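Long-range contacts in beta-hydroxyacid dehydrogenase, 3-hydroxyisobutyrate dehydrogenase (Saccharomonospora xinjiangensis XJ-54, PDB 6GRL), which probably reduces imines, and is also associated with reductive amination, as an S-selective, probably NADP-dependent oxidoreductase of the HIBADH-related family: residues 105-110 against 130-135; 24-29 against 78-83. All coordinates share one frame; numbering follows the deposited sequence. Where two conformers were deposited one is given.

Contact 1 of 2, residues 105-110 against 130-135; sequences VLVNLT and EYLDGK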
loop_
_atom_site.group_PDB
_atom_site.type_symbol
_atom_site.label_atom_id
_atom_site.label_comp_id
_atom_site.label_asym_id
_atom_site.label_seq_id
_atom_site.Cartn_x
_atom_site.Cartn_y
_atom_site.Cartn_z
ATOM N N VAL A 105 3.534 11.774 19.651
ATOM C CA VAL A 105 3.589 10.670 18.703
ATOM C C VAL A 105 2.924 11.151 17.423
ATOM O O VAL A 105 1.747 11.527 17.437
ATOM C CB VAL A 105 2.896 9.412 19.247
ATOM C CG1 VAL A 105 2.850 8.327 18.181
ATOM C CG2 VAL A 105 3.600 8.914 20.504
ATOM N N LEU A 106 3.679 11.158 16.328
ATOM C CA LEU A 106 3.175 11.600 15.034
ATOM C C LEU A 106 2.912 10.375 14.169
ATOM O O LEU A 106 3.830 9.592 13.902
ATOM C CB LEU A 106 4.168 12.538 14.346
ATOM C CG LEU A 106 4.728 13.704 15.163
ATOM C CD1 LEU A 106 5.608 14.586 14.287
ATOM C CD2 LEU A 106 3.613 14.515 15.804
ATOM N N VAL A 107 1.666 10.209 13.742
ATOM C CA VAL A 107 1.262 9.098 12.889
ATOM C C VAL A 107 0.877 9.681 11.537
ATOM O O VAL A 107 -0.172 10.322 11.401
ATOM C CB VAL A 107 0.107 8.296 13.501
ATOM C CG1 VAL A 107 -0.288 7.148 12.580
ATOM C CG2 VAL A 107 0.501 7.767 14.868
ATOM N N ASN A 108 1.719 9.455 10.534
ATOM C CA ASN A 108 1.509 9.993 9.195
ATOM C C ASN A 108 0.837 8.927 8.336
ATOM O O ASN A 108 1.426 7.876 8.061
ATOM C CB ASN A 108 2.830 10.445 8.577
ATOM C CG ASN A 108 2.646 11.121 7.230
ATOM O OD1 ASN A 108 1.531 11.481 6.847
ATOM N ND2 ASN A 108 3.743 11.298 6.505
ATOM N N LEU A 109 -0.400 9.200 7.920
ATOM C CA LEU A 109 -1.158 8.311 7.050
ATOM C C LEU A 109 -1.260 8.849 5.629
ATOM O O LEU A 109 -2.071 8.350 4.840
ATOM C CB LEU A 109 -2.556 8.072 7.625
ATOM C CG LEU A 109 -2.618 7.541 9.058
ATOM C CD1 LEU A 109 -4.060 7.368 9.504
ATOM C CD2 LEU A 109 -1.856 6.230 9.180
ATOM N N THR A 110 -0.463 9.856 5.291
ATOM C CA THR A 110 -0.498 10.460 3.969
ATOM C C THR A 110 0.340 9.646 2.990
ATOM O O THR A 110 1.371 9.072 3.351
ATOM C CB THR A 110 0.019 11.899 4.033
ATOM O OG1 THR A 110 -0.659 12.604 5.082
ATOM C CG2 THR A 110 -0.209 12.622 2.717
ATOM N N GLU A 130 8.085 10.753 18.573
ATOM C CA GLU A 130 8.082 9.455 17.920
ATOM C C GLU A 130 7.285 9.535 16.622
ATOM O O GLU A 130 6.410 10.388 16.451
ATOM C CB GLU A 130 7.498 8.388 18.844
ATOM C CG GLU A 130 8.432 7.969 19.968
ATOM C CD GLU A 130 7.740 7.124 21.018
ATOM O OE1 GLU A 130 6.495 7.171 21.094
ATOM O OE2 GLU A 130 8.442 6.407 21.761
ATOM N N TYR A 131 7.601 8.636 15.691
ATOM C CA TYR A 131 7.018 8.705 14.359
ATOM C C TYR A 131 6.607 7.322 13.884
ATOM O O TYR A 131 7.387 6.369 13.974
ATOM C CB TYR A 131 7.999 9.328 13.360
ATOM C CG TYR A 131 7.450 9.436 11.955
ATOM C CD1 TYR A 131 6.593 10.471 11.601
ATOM C CD2 TYR A 131 7.786 8.500 10.984
ATOM C CE1 TYR A 131 6.086 10.571 10.320
ATOM C CE2 TYR A 131 7.285 8.593 9.699
ATOM C CZ TYR A 131 6.434 9.629 9.375
ATOM O OH TYR A 131 5.936 9.728 8.099
ATOM N N LEU A 132 5.381 7.223 13.376
ATOM C CA LEU A 132 4.905 6.029 12.694
ATOM C C LEU A 132 4.386 6.439 11.326
ATOM O O LEU A 132 3.651 7.425 11.207
ATOM C CB LEU A 132 3.801 5.323 13.490
ATOM C CG LEU A 132 4.209 4.605 14.774
ATOM C CD1 LEU A 132 2.974 4.189 15.559
ATOM C CD2 LEU A 132 5.079 3.397 14.462
ATOM N N ASP A 133 4.779 5.695 10.299
ATOM C CA ASP A 133 4.268 5.910 8.954
ATOM C C ASP A 133 3.229 4.843 8.646
ATOM O O ASP A 133 3.479 3.650 8.851
ATOM C CB ASP A 133 5.391 5.873 7.919
ATOM C CG ASP A 133 5.005 6.566 6.631
ATOM O OD1 ASP A 133 4.686 5.868 5.645
ATOM O OD2 ASP A 133 5.006 7.813 6.611
ATOM N N GLY A 134 2.071 5.276 8.167
ATOM C CA GLY A 134 0.996 4.362 7.848
ATOM C C GLY A 134 0.488 4.568 6.435
ATOM O O GLY A 134 0.520 5.672 5.895
ATOM N N LYS A 135 0.015 3.474 5.844
ATOM C CA LYS A 135 -0.583 3.494 4.514
ATOM C C LYS A 135 -1.902 2.740 4.557
ATOM O O LYS A 135 -1.975 1.641 5.118
ATOM C CB LYS A 135 0.362 2.884 3.471
ATOM C CG LYS A 135 1.659 3.664 3.296
ATOM C CD LYS A 135 1.410 5.015 2.637
ATOM C CE LYS A 135 2.642 5.908 2.697
ATOM N NZ LYS A 135 2.750 6.641 3.992
#
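Lys135 starts out away from segment 105-110 yet doubles back, NZ reaching Thr110 O, in the turn beyond strand 105-108, at 2.9 Å. Two bends in its chain, chi2 -69° and chi4 -84°, turn the ammonium round to three oxygens. Besides Thr110 O, NZ forms a salt bridge of 2.7 Å with Asp133 OD1, met on the syn side but out of the carboxylate plane, and a bond of 3.1 Å with Gly134 O, approached from above the carbonyl plane. The other carboxylate oxygen, Asp133 OD2, takes the hydroxyl of Tyr131 OH on its anti lone pair at 2.6 Å. In the Asn108 conformer given here, one of two, that same Tyr131 OH accepts from Asn108 ND2 at 3.1 Å, almost in the amide plane, while amide and ring planes stand 60° apart, and Asn108 OD1 takes both Thr110 OG1, at 3.0 Å, and Thr110 N, forming an Asx turn. Asn120 of helix 114-126 is a further partner of the hydroxyl. An alanine in place of Lys135 would probably leave Asp133 OD1 without its counter-charge and the Thr110 carbonyl without this donor. The strands themselves run parallel, Leu106 and Asn108 bonding alternately to Glu130, Leu132 and Gly134. Leu109 CD2 lies 3.7 Å from Gly134 CA, where a CB would clash. Helix 114-126 makes the beta-alpha-beta crossover and packs on the face carrying Leu106, Asn108, Tyr131 and Asp133. This buried chain of bonds thus pairs its charges internally and probably fixes the turn that ends strand 105-108.

Contact 2 of 2, residues 24-29 against 78-83; sequences TVLGLG and RFVVVC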
loop_
_atom_site.group_PDB
_atom_site.type_symbol
_atom_site.label_atom_id
_atom_site.label_comp_id
_atom_site.label_asym_id
_atom_site.label_seq_id
_atom_site.Cartn_x
_atom_site.Cartn_y
_atom_site.Cartn_z
ATOM N N THR A 24 -5.325 14.437 17.762
ATOM C CA THR A 24 -5.384 15.540 16.814
ATOM C C THR A 24 -5.305 14.970 15.404
ATOM O O THR A 24 -4.459 14.112 15.130
ATOM C CB THR A 24 -4.247 16.535 17.048
ATOM O OG1 THR A 24 -4.482 17.251 18.266
ATOM C CG2 THR A 24 -4.149 17.527 15.890
ATOM N N VAL A 25 -6.189 15.430 14.523
ATOM C CA VAL A 25 -6.184 15.034 13.118
ATOM C C VAL A 25 -5.912 16.275 12.280
ATOM O O VAL A 25 -6.678 17.245 12.331
ATOM C CB VAL A 25 -7.505 14.373 12.696
ATOM C CG1 VAL A 25 -7.465 14.013 11.217
ATOM C CG2 VAL A 25 -7.770 13.136 13.537
ATOM N N LEU A 26 -4.824 16.244 11.512
ATOM C CA LEU A 26 -4.483 17.313 10.579
ATOM C C LEU A 26 -4.873 16.868 9.176
ATOM O O LEU A 26 -4.283 15.931 8.627
ATOM C CB LEU A 26 -2.994 17.644 10.644
ATOM C CG LEU A 26 -2.429 18.074 11.994
ATOM C CD1 LEU A 26 -0.938 18.339 11.876
ATOM C CD2 LEU A 26 -3.158 19.306 12.505
ATOM N N GLY A 27 -5.859 17.545 8.595
ATOM C CA GLY A 27 -6.323 17.216 7.263
ATOM C C GLY A 27 -7.714 16.623 7.269
ATOM O O GLY A 27 -7.940 15.561 7.856
ATOM N N LEU A 28 -8.658 17.299 6.620
ATOM C CA LEU A 28 -10.050 16.874 6.614
ATOM C C LEU A 28 -10.566 16.688 5.194
ATOM O O LEU A 28 -11.686 17.086 4.860
ATOM C CB LEU A 28 -10.922 17.860 7.384
ATOM C CG LEU A 28 -10.682 17.858 8.895
ATOM C CD1 LEU A 28 -11.615 18.839 9.575
ATOM C CD2 LEU A 28 -10.848 16.459 9.481
ATOM N N GLY A 29 -9.755 16.072 4.340
ATOM C CA GLY A 29 -10.257 15.535 3.099
ATOM C C GLY A 29 -11.186 14.366 3.384
ATOM O O GLY A 29 -11.591 14.110 4.518
ATOM N N ARG A 78 -1.304 14.640 22.632
ATOM C CA ARG A 78 -0.007 14.002 22.447
ATOM C C ARG A 78 0.029 13.173 21.169
ATOM O O ARG A 78 1.094 13.012 20.565
ATOM C CB ARG A 78 0.317 13.116 23.656
ATOM C CG ARG A 78 1.547 12.235 23.487
ATOM C CD ARG A 78 1.795 11.377 24.714
ATOM N NE ARG A 78 3.066 10.664 24.626
ATOM C CZ ARG A 78 3.186 9.371 24.342
ATOM N NH1 ARG A 78 2.106 8.634 24.120
ATOM N NH2 ARG A 78 4.387 8.814 24.286
ATOM N N PHE A 79 -1.123 12.665 20.739
ATOM C CA PHE A 79 -1.242 11.782 19.584
ATOM C C PHE A 79 -1.722 12.608 18.394
ATOM O O PHE A 79 -2.848 13.117 18.402
ATOM C CB PHE A 79 -2.212 10.647 19.906
ATOM C CG PHE A 79 -2.153 9.490 18.954
ATOM C CD1 PHE A 79 -1.112 8.578 19.014
ATOM C CD2 PHE A 79 -3.156 9.296 18.021
ATOM C CE1 PHE A 79 -1.065 7.503 18.146
ATOM C CE2 PHE A 79 -3.115 8.223 17.150
ATOM C CZ PHE A 79 -2.068 7.326 17.213
ATOM N N VAL A 80 -0.876 12.742 17.375
ATOM C CA VAL A 80 -1.160 13.585 16.215
ATOM C C VAL A 80 -1.174 12.707 14.972
ATOM O O VAL A 80 -0.168 12.066 14.647
ATOM C CB VAL A 80 -0.133 14.718 16.062
ATOM C CG1 VAL A 80 -0.447 15.560 14.832
ATOM C CG2 VAL A 80 -0.101 15.583 17.311
ATOM N N VAL A 81 -2.305 12.696 14.269
ATOM C CA VAL A 81 -2.482 11.919 13.046
ATOM C C VAL A 81 -2.516 12.883 11.869
ATOM O O VAL A 81 -3.289 13.849 11.873
ATOM C CB VAL A 81 -3.763 11.070 13.102
ATOM C CG1 VAL A 81 -3.917 10.259 11.824
ATOM C CG2 VAL A 81 -3.744 10.165 14.320
ATOM N N VAL A 82 -1.682 12.622 10.865
ATOM C CA VAL A 82 -1.552 13.479 9.690
ATOM C C VAL A 82 -2.144 12.745 8.494
ATOM O O VAL A 82 -1.649 11.680 8.103
ATOM C CB VAL A 82 -0.087 13.860 9.427
ATOM C CG1 VAL A 82 0.008 14.888 8.305
ATOM C CG2 VAL A 82 0.563 14.380 10.699
ATOM N N CYS A 83 -3.205 13.313 7.909
ATOM C CA CYS A 83 -3.863 12.737 6.734
ATOM C C CYS A 83 -4.149 13.876 5.752
ATOM O O CYS A 83 -5.247 14.436 5.714
ATOM C CB CYS A 83 -5.134 11.988 7.122
ATOM S SG CYS A 83 -5.758 10.895 5.833
HETATM O O HOH W 1 -6.991 15.480 4.116
#
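Leu26 and Gly27, where the first strand of the Rossmann fold enters its glycine-rich turn, run beside Val82 and Cys83. The turn's sequence is consistent with the GxGxxG dinucleotide-binding motif, with Gly27 and Gly29 its first two glycines. The strands are parallel: Thr24 and Leu26 each donate and accept through the backbone, the shortest bond being Val81 N to Thr24 O at 2.7 Å. Past the last pair, Gly27 CA sits 3.4 Å from Cys83 O; a CB at this position would strike that carbonyl, and at these backbone angles it would also press on the carbonyl of Leu26. A water then bridges the widening gap, accepting from Gly29 N at 2.8 Å and donating to Cys83 O at 2.6 Å. On one face Leu26 CD1 reaches obliquely across to Val80 CG1 at 4.1 Å, with Val82 CG2 a little farther off. Thr24 OG1, on that face too, is tied to Ser77 and the carbonyl of Ala73. Val25 and Val81 occupy the other face, under Ala36 and Phe39 of helix 30-41, which begins just after Gly29. Strand 46-49 flanks strand 23-26, and strand 105-108 flanks strand 79-82.

Overall arrangement
Contacts 1 and 2 are two strand pairs of one sheet, their centres 10 Å apart and joined where strand 79-82 meets strand 105-108. The seam is probably hydrogen-bonded, with Val107 N 2.8 Å from Val80 O and Leu109 N 2.8 Å from Val82 O. Thus 23-26, 79-82, 105-108 and 130-137 lie in sequence across the sheet, all parallel. The glycine-rich turn of contact 2 lies on the same side as Thr110 and the Lys135 region of contact 1, toward the carboxyl ends of the strands, and Leu109 approaches the glycine pattern without touching it. In this apo structure no cofactor is bound, but this carboxyl end of the sheet is where a Rossmann domain typically receives its dinucleotide.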